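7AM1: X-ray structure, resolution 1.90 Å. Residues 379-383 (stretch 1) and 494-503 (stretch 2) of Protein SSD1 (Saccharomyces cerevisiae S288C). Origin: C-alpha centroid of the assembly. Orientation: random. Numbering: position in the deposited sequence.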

# COMPACT_ATOMS: atom_id res chain seq x y z
N ALA A 379 18.32 -8.25 16.01
CA ALA A 379 19.41 -7.71 16.79
C ALA A 379 20.69 -7.75 15.96
O ALA A 379 20.81 -8.55 15.02
CB ALA A 379 19.59 -8.48 18.11
N LEU A 380 21.64 -6.90 16.32
CA LEU A 380 22.87 -6.75 15.56
C LEU A 380 24.07 -6.66 16.48
O LEU A 380 23.96 -6.23 17.63
CB LEU A 380 22.86 -5.48 14.70
CG LEU A 380 21.97 -5.37 13.47
CD1 LEU A 380 21.94 -3.91 13.01
CD2 LEU A 380 22.47 -6.29 12.37
N HIS A 381 25.23 -7.05 15.95
CA HIS A 381 26.49 -6.67 16.57
C HIS A 381 27.47 -6.34 15.46
O HIS A 381 27.33 -6.80 14.32
CB HIS A 381 27.07 -7.76 17.48
CG HIS A 381 27.70 -8.92 16.77
ND1 HIS A 381 27.06 -10.12 16.58
CD2 HIS A 381 28.95 -9.08 16.27
CE1 HIS A 381 27.87 -10.96 15.97
NE2 HIS A 381 29.03 -10.35 15.76
N VAL A 382 28.44 -5.49 15.78
CA VAL A 382 29.58 -5.22 14.92
C VAL A 382 30.81 -5.44 15.78
O VAL A 382 30.86 -5.00 16.94
CB VAL A 382 29.56 -3.79 14.33
CG1 VAL A 382 30.89 -3.46 13.71
CG2 VAL A 382 28.45 -3.65 13.32
N ARG A 383 31.79 -6.15 15.24
CA ARG A 383 32.96 -6.53 16.02
C ARG A 383 34.17 -6.42 15.13
O ARG A 383 34.11 -6.75 13.94
CB ARG A 383 32.78 -7.94 16.60
CG ARG A 383 33.92 -8.49 17.43
CD ARG A 383 33.52 -9.85 18.01
NE ARG A 383 34.59 -10.49 18.76
CZ ARG A 383 35.49 -11.32 18.24
NH1 ARG A 383 35.46 -11.61 16.94
NH2 ARG A 383 36.42 -11.85 19.01
N SER A 494 31.43 6.50 16.14
CA SER A 494 30.93 5.60 17.16
C SER A 494 30.56 4.24 16.57
O SER A 494 30.54 4.03 15.35
CB SER A 494 29.70 6.18 17.85
OG SER A 494 28.53 5.92 17.08
N TYR A 495 30.26 3.32 17.48
CA TYR A 495 29.77 1.98 17.15
C TYR A 495 28.64 2.05 16.13
O TYR A 495 28.68 1.38 15.09
CB TYR A 495 29.31 1.33 18.45
CG TYR A 495 28.91 -0.13 18.44
CD1 TYR A 495 29.36 -1.00 17.47
CD2 TYR A 495 28.06 -0.62 19.43
CE1 TYR A 495 28.99 -2.34 17.49
CE2 TYR A 495 27.68 -1.95 19.45
CZ TYR A 495 28.15 -2.80 18.48
OH TYR A 495 27.78 -4.13 18.49
N LEU A 496 27.63 2.87 16.41
CA LEU A 496 26.47 2.95 15.53
C LEU A 496 26.80 3.61 14.21
O LEU A 496 26.17 3.29 13.19
CB LEU A 496 25.35 3.70 16.25
CG LEU A 496 24.81 2.96 17.47
CD1 LEU A 496 23.84 3.83 18.25
CD2 LEU A 496 24.15 1.66 17.05
N SER A 497 27.77 4.53 14.19
CA SER A 497 28.22 5.12 12.93
C SER A 497 28.79 4.06 12.01
O SER A 497 28.65 4.16 10.78
CB SER A 497 29.25 6.20 13.20
OG SER A 497 28.73 7.19 14.07
N THR A 498 29.47 3.05 12.56
CA THR A 498 30.00 1.98 11.73
C THR A 498 28.87 1.15 11.13
O THR A 498 28.94 0.76 9.97
CB THR A 498 30.94 1.10 12.54
OG1 THR A 498 31.94 1.93 13.16
CG2 THR A 498 31.61 0.08 11.64
N VAL A 499 27.82 0.90 11.92
CA VAL A 499 26.66 0.18 11.40
C VAL A 499 26.06 0.93 10.22
O VAL A 499 25.71 0.33 9.19
CB VAL A 499 25.62 -0.03 12.51
CG1 VAL A 499 24.36 -0.65 11.93
CG2 VAL A 499 26.17 -0.91 13.61
N GLN A 500 25.95 2.26 10.33
CA GLN A 500 25.41 3.05 9.23
C GLN A 500 26.27 2.92 7.99
O GLN A 500 25.76 2.71 6.88
CB GLN A 500 25.28 4.52 9.65
CG GLN A 500 24.97 5.45 8.48
CD GLN A 500 24.68 6.87 8.92
OE1 GLN A 500 24.60 7.17 10.12
NE2 GLN A 500 24.51 7.76 7.95
N GLU A 501 27.59 3.01 8.15
CA GLU A 501 28.46 2.92 6.98
C GLU A 501 28.40 1.54 6.35
O GLU A 501 28.50 1.40 5.13
CB GLU A 501 29.90 3.29 7.34
CG GLU A 501 30.87 3.15 6.18
CD GLU A 501 30.44 3.91 4.94
OE1 GLU A 501 30.76 3.45 3.82
OE2 GLU A 501 29.77 4.96 5.07
N ILE A 502 28.22 0.49 7.17
CA ILE A 502 28.03 -0.84 6.62
C ILE A 502 26.72 -0.92 5.85
O ILE A 502 26.68 -1.40 4.71
CB ILE A 502 28.08 -1.90 7.74
CG1 ILE A 502 29.49 -1.98 8.33
CG2 ILE A 502 27.64 -3.26 7.21
CD1 ILE A 502 29.56 -2.78 9.61
N ALA A 503 25.64 -0.42 6.45
CA ALA A 503 24.37 -0.38 5.73
C ALA A 503 24.50 0.40 4.43
O ALA A 503 23.97 -0.02 3.39
CB ALA A 503 23.28 0.24 6.61

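The strand 379-383 crosses the helix 495-503 almost at right angles, at 100° between their N-to-C directions, with the axes 9.1 Å apart at closest approach. Contact is therefore confined to a short patch, burying 273 Å² in total, and centres on Val382, whose CA lies 7.1 Å from the CA of Val499.

Ala379 begins the segment buried but out of reach of the helix. Leu380 points its CA-to-CB bond toward the helix and, with chi1 in m and chi2 in t, brings Leu380 CD1 to 4.2 Å from CG1 of Val499. Both residues are buried, their aliphatic branches meet, and neither side chain brings a polar group into the contact.

The CA-to-CB bond of His381 points away, as strand alternation would have it, though His381 CB still lies 3.8 Å from Tyr495 OH. Its backbone passes close to the tyrosine hydroxyl, with His381 CA 3.4 Å from Tyr495 OH, while both imidazole nitrogens find hydrogen bonds elsewhere in the structure.

Val382 faces the helix again and makes the principal contact, with 103 Å² covered. Its amide donates a nearly straight hydrogen bond, 3.1 Å from Val382 N to Tyr495 OH. Tyr495 leaves the first turn of the helix sideways, but its t rotamer carries the long side chain to the strand, so that one residue supplies both a polar acceptor and an apolar surface: Tyr495 CE1 lies 3.5 Å from Val382 CB. The compact, branched valine fits against several helix residues at once. Val382 CG2 packs 3.6 Å from Val499 CG2 and 4.0 Å from Ile502 CD1; Val382 CG1 approaches Thr498 CG2 at 4.2 Å and also lies 4.4 Å from Ile502 CD1. The threonine thus offers its methyl to the strand while Thr498 OG1 makes a weak hydrogen bond to Ser494 O, 3.3 Å away.

Arg383 points away with an extended side chain and makes no contact with the helix.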